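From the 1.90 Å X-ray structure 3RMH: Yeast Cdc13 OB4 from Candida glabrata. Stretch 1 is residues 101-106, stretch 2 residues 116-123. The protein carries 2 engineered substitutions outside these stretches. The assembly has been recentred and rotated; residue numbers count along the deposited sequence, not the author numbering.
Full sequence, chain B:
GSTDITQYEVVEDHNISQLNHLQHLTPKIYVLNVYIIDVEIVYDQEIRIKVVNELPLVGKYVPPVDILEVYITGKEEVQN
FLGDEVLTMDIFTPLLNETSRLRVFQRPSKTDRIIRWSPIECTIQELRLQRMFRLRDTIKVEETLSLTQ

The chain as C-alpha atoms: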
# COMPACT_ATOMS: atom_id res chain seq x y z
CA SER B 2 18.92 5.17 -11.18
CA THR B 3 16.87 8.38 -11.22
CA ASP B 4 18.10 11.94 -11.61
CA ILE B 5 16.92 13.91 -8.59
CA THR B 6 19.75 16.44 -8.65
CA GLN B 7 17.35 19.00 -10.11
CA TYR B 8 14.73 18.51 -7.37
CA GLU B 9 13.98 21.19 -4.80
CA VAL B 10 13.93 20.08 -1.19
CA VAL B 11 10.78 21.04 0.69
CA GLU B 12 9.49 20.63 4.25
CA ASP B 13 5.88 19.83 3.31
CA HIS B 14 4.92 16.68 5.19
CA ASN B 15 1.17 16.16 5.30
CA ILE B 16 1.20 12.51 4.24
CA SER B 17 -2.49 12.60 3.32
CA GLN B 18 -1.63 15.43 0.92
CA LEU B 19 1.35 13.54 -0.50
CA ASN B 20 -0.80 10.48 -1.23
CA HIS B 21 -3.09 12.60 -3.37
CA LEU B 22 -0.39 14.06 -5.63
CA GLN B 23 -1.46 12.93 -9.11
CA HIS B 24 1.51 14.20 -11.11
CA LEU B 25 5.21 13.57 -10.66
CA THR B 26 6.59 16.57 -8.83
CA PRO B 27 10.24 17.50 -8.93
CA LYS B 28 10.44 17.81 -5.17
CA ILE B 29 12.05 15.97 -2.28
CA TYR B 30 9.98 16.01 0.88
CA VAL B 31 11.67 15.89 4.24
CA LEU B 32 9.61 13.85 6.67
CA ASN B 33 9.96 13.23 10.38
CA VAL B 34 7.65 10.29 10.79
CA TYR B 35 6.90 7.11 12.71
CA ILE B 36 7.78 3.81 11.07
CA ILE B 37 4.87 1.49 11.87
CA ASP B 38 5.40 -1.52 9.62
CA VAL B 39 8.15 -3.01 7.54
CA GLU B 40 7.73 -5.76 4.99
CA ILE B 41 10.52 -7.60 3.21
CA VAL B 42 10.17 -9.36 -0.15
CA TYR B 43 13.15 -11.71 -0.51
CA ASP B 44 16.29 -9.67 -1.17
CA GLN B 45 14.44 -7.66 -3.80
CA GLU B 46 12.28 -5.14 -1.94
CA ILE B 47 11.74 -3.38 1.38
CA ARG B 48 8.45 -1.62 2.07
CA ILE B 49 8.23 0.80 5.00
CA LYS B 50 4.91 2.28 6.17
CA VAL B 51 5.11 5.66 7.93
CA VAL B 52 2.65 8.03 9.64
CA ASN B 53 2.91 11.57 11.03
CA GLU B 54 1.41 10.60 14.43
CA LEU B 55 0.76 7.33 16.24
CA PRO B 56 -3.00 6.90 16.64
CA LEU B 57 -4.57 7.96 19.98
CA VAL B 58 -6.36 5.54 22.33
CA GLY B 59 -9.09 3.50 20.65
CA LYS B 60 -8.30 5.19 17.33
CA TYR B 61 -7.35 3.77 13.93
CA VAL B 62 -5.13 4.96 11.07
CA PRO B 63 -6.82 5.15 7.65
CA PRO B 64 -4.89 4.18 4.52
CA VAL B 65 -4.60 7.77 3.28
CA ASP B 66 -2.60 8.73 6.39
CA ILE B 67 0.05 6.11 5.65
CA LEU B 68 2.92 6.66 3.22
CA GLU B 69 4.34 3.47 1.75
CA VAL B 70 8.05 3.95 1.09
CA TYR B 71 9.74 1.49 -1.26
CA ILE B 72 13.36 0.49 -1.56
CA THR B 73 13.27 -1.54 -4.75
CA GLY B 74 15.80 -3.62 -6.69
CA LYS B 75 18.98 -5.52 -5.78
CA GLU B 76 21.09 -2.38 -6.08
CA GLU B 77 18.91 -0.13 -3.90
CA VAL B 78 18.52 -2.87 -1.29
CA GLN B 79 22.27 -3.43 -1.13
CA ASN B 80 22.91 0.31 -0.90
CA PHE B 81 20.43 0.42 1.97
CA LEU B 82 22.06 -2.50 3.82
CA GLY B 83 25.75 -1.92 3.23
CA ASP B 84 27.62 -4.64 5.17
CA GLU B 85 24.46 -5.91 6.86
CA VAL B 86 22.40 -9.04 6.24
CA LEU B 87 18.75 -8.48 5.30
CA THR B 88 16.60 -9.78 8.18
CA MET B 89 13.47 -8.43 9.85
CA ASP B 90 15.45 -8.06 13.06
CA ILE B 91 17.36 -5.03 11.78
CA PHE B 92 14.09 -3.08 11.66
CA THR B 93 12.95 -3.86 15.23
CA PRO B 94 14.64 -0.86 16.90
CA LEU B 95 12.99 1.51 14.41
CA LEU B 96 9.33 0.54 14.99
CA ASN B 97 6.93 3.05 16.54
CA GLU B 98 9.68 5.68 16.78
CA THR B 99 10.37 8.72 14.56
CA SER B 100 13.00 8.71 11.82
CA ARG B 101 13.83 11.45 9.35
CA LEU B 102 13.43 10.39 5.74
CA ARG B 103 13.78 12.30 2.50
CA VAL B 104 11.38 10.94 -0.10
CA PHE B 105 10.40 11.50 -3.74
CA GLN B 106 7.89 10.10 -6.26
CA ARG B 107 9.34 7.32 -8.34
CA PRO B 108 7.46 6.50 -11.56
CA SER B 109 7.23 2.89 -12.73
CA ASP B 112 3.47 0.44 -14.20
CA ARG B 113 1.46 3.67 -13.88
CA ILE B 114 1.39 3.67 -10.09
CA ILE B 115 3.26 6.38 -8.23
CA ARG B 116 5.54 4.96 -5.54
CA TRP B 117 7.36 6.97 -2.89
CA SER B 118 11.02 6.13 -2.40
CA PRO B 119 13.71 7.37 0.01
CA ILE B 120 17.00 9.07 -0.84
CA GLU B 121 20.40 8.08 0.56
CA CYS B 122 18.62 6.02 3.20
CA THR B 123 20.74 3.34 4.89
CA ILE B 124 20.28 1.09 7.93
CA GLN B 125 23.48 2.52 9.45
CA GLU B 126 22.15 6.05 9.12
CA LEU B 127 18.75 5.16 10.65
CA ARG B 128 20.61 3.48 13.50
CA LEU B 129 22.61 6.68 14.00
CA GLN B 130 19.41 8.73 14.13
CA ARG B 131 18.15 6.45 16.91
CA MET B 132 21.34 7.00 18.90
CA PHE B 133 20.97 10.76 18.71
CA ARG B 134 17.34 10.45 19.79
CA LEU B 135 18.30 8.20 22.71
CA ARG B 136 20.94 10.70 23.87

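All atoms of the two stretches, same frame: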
# COMPACT_ATOMS: atom_id res chain seq x y z
N ARG B 101 13.91 10.44 10.39
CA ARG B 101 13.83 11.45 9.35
C ARG B 101 14.16 10.80 8.03
O ARG B 101 15.20 10.15 7.90
CB ARG B 101 14.81 12.59 9.63
CG ARG B 101 14.82 13.69 8.56
CD ARG B 101 15.65 14.88 9.03
NE ARG B 101 15.88 15.87 7.98
CZ ARG B 101 16.76 15.73 7.00
NH1 ARG B 101 17.50 14.63 6.91
NH2 ARG B 101 16.91 16.69 6.09
N LEU B 102 13.25 10.96 7.06
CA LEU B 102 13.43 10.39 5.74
C LEU B 102 13.30 11.52 4.73
O LEU B 102 12.62 12.52 4.99
CB LEU B 102 12.34 9.38 5.44
CG LEU B 102 12.25 8.16 6.35
CD1 LEU B 102 10.99 7.39 6.04
CD2 LEU B 102 13.48 7.31 6.16
N ARG B 103 13.94 11.36 3.59
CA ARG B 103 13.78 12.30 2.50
C ARG B 103 13.25 11.47 1.35
O ARG B 103 13.92 10.54 0.91
CB ARG B 103 15.11 12.94 2.13
CG ARG B 103 15.64 13.89 3.20
CD ARG B 103 16.89 14.64 2.74
NE ARG B 103 18.05 13.75 2.59
CZ ARG B 103 18.75 13.62 1.46
NH1 ARG B 103 18.42 14.31 0.38
NH2 ARG B 103 19.78 12.79 1.42
N VAL B 104 12.05 11.79 0.87
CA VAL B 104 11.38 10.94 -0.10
C VAL B 104 11.01 11.69 -1.39
O VAL B 104 10.91 12.91 -1.39
CB VAL B 104 10.13 10.24 0.49
CG1 VAL B 104 10.50 9.43 1.74
CG2 VAL B 104 9.05 11.26 0.84
N PHE B 105 10.82 10.94 -2.47
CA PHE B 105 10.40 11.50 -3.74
C PHE B 105 9.50 10.49 -4.47
O PHE B 105 9.49 9.30 -4.12
CB PHE B 105 11.63 11.89 -4.60
CG PHE B 105 12.38 10.71 -5.16
CD1 PHE B 105 12.28 10.38 -6.50
CD2 PHE B 105 13.15 9.92 -4.33
CE1 PHE B 105 12.96 9.28 -7.01
CE2 PHE B 105 13.83 8.82 -4.83
CZ PHE B 105 13.74 8.50 -6.16
N GLN B 106 8.75 10.97 -5.45
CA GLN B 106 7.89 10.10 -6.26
C GLN B 106 8.69 9.40 -7.35
O GLN B 106 9.27 10.05 -8.23
CB GLN B 106 6.77 10.88 -6.94
CG GLN B 106 5.74 11.48 -6.02
CD GLN B 106 5.08 12.69 -6.63
OE1 GLN B 106 5.76 13.64 -7.02
NE2 GLN B 106 3.76 12.67 -6.73
N ARG B 116 5.02 5.51 -6.79
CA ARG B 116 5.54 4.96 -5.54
C ARG B 116 6.54 5.92 -4.93
O ARG B 116 7.37 6.48 -5.64
CB ARG B 116 6.19 3.59 -5.76
CG ARG B 116 5.20 2.49 -6.11
CD ARG B 116 5.91 1.19 -6.43
NE ARG B 116 4.97 0.12 -6.80
CZ ARG B 116 4.41 0.00 -8.00
NH1 ARG B 116 4.67 0.89 -8.95
NH2 ARG B 116 3.57 -1.00 -8.25
N TRP B 117 6.44 6.12 -3.62
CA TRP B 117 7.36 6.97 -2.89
C TRP B 117 8.60 6.17 -2.51
O TRP B 117 8.52 4.99 -2.14
CB TRP B 117 6.65 7.53 -1.64
CG TRP B 117 5.62 8.54 -2.03
CD1 TRP B 117 4.31 8.30 -2.37
CD2 TRP B 117 5.82 9.96 -2.21
NE1 TRP B 117 3.68 9.48 -2.72
CE2 TRP B 117 4.58 10.50 -2.63
CE3 TRP B 117 6.91 10.80 -2.04
CZ2 TRP B 117 4.42 11.87 -2.87
CZ3 TRP B 117 6.75 12.15 -2.30
CH2 TRP B 117 5.52 12.68 -2.70
N SER B 118 9.75 6.81 -2.59
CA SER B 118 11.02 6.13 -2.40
C SER B 118 11.92 7.06 -1.61
O SER B 118 11.80 8.27 -1.75
CB SER B 118 11.64 5.86 -3.77
OG SER B 118 12.60 4.83 -3.71
N PRO B 119 12.82 6.52 -0.78
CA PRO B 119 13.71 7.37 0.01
C PRO B 119 15.06 7.61 -0.64
O PRO B 119 15.53 6.81 -1.45
CB PRO B 119 13.88 6.56 1.30
CG PRO B 119 13.85 5.13 0.84
CD PRO B 119 12.90 5.10 -0.37
N ILE B 120 15.72 8.70 -0.25
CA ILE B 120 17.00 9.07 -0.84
C ILE B 120 18.14 8.90 0.15
O ILE B 120 18.06 9.41 1.26
CB ILE B 120 16.98 10.54 -1.26
CG1 ILE B 120 15.91 10.77 -2.32
CG2 ILE B 120 18.36 10.97 -1.76
CD1 ILE B 120 15.46 12.20 -2.43
N GLU B 121 19.21 8.22 -0.26
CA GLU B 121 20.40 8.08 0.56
C GLU B 121 20.04 7.53 1.94
O GLU B 121 20.60 7.92 2.96
CB GLU B 121 21.14 9.41 0.70
CG GLU B 121 21.85 9.87 -0.56
CD GLU B 121 22.35 11.31 -0.47
OE1 GLU B 121 22.36 11.87 0.65
OE2 GLU B 121 22.72 11.88 -1.52
N CYS B 122 19.06 6.63 1.96
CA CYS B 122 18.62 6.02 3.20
C CYS B 122 19.41 4.74 3.41
O CYS B 122 19.50 3.91 2.50
CB CYS B 122 17.12 5.73 3.10
SG CYS B 122 16.39 5.03 4.59
N THR B 123 20.01 4.57 4.58
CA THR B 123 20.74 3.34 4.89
C THR B 123 20.40 2.88 6.29
O THR B 123 19.97 3.69 7.13
CB THR B 123 22.28 3.50 4.77
OG1 THR B 123 22.77 4.34 5.84
CG2 THR B 123 22.69 4.08 3.41
O HOH W 1 15.94 9.12 3.37
O HOH W 2 1.68 10.82 -4.96

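The apolar centre of this contact lies on both faces of a two-stranded antiparallel pairing. Val 104, Gln 106, Trp 117 and Pro 119 share one face. Val 104 and Gln 106 meet the indole, and Pro 119 meets Val 104 loosely, Val 104 CG1 to Pro 119 CB at 4.5 Å. Val 104 CG2 comes within 3.6 Å of Trp 117 CE3, while Gln 106 lays its aliphatic portion over the ring: its CG sits 3.6 Å from the centroid of the six-membered ring of Trp 117, close to the ring normal, in a CH-pi contact. The methylene serves as an apolar surface, and the amide beyond it remains free for polar work, finding hydrogen bonds elsewhere in the structure. One water links the two side chains, accepting from Gln 106 NE2 at 3.3 Å and, weakly, from Trp 117 NE1 at 3.3 Å.

The other face belongs to Phe 105 and Ser 118. Phe 105 has chi1 in the p well; its CA-to-CB bond points to this face, but the end of its ring comes nearer the partner strand, so that CE2 lies 3.8 Å from Ser 118 CB and CD2 lies 3.5 Å from Ile 120 CG1. Ile 120, already past the strand, extends the apolar surface beyond the last paired residue.

Between the two faces the backbone sets the register. Phe 105 and Ser 118 form the hydrogen-bonded pair, with Phe 105 N donating to Ser 118 O at 2.9 Å and Ser 118 N returning the bond to Phe 105 O at 2.9 Å. The flanking pairs, Val 104 with Pro 119 and Gln 106 with Trp 117, are non-hydrogen-bonded. Here lies a clear rule: proline has no amide hydrogen, and at a non-hydrogen-bonded position it costs the ladder no donor. Its CA instead approaches Arg 103 O at 3.3 Å in a CA-H...O contact, and the same carbonyl accepts the next hydrogen bond, from Ile 120 N at 2.8 Å.

Farther along, Leu 102 CD2 touches Cys 122 SG at 4.0 Å, and a second water continues the backbone connection where direct bonding stops, accepting from Arg 103 N at 3.0 Å and donating to Ile 120 O at 3.0 Å.

The polar edge is built by Arg 103. Its guanidinium has Ile 120 CB over one face and Glu 121 at its edge, where Arg 103 NH2 meets Glu 121 OE1 at 2.8 Å. This is a salt bridge whose hydrogen bond is weak, the 120° angle at hydrogen being far from linear. One arginine thus meets an apolar group over a face of its guanidinium and a carboxylate at its edge.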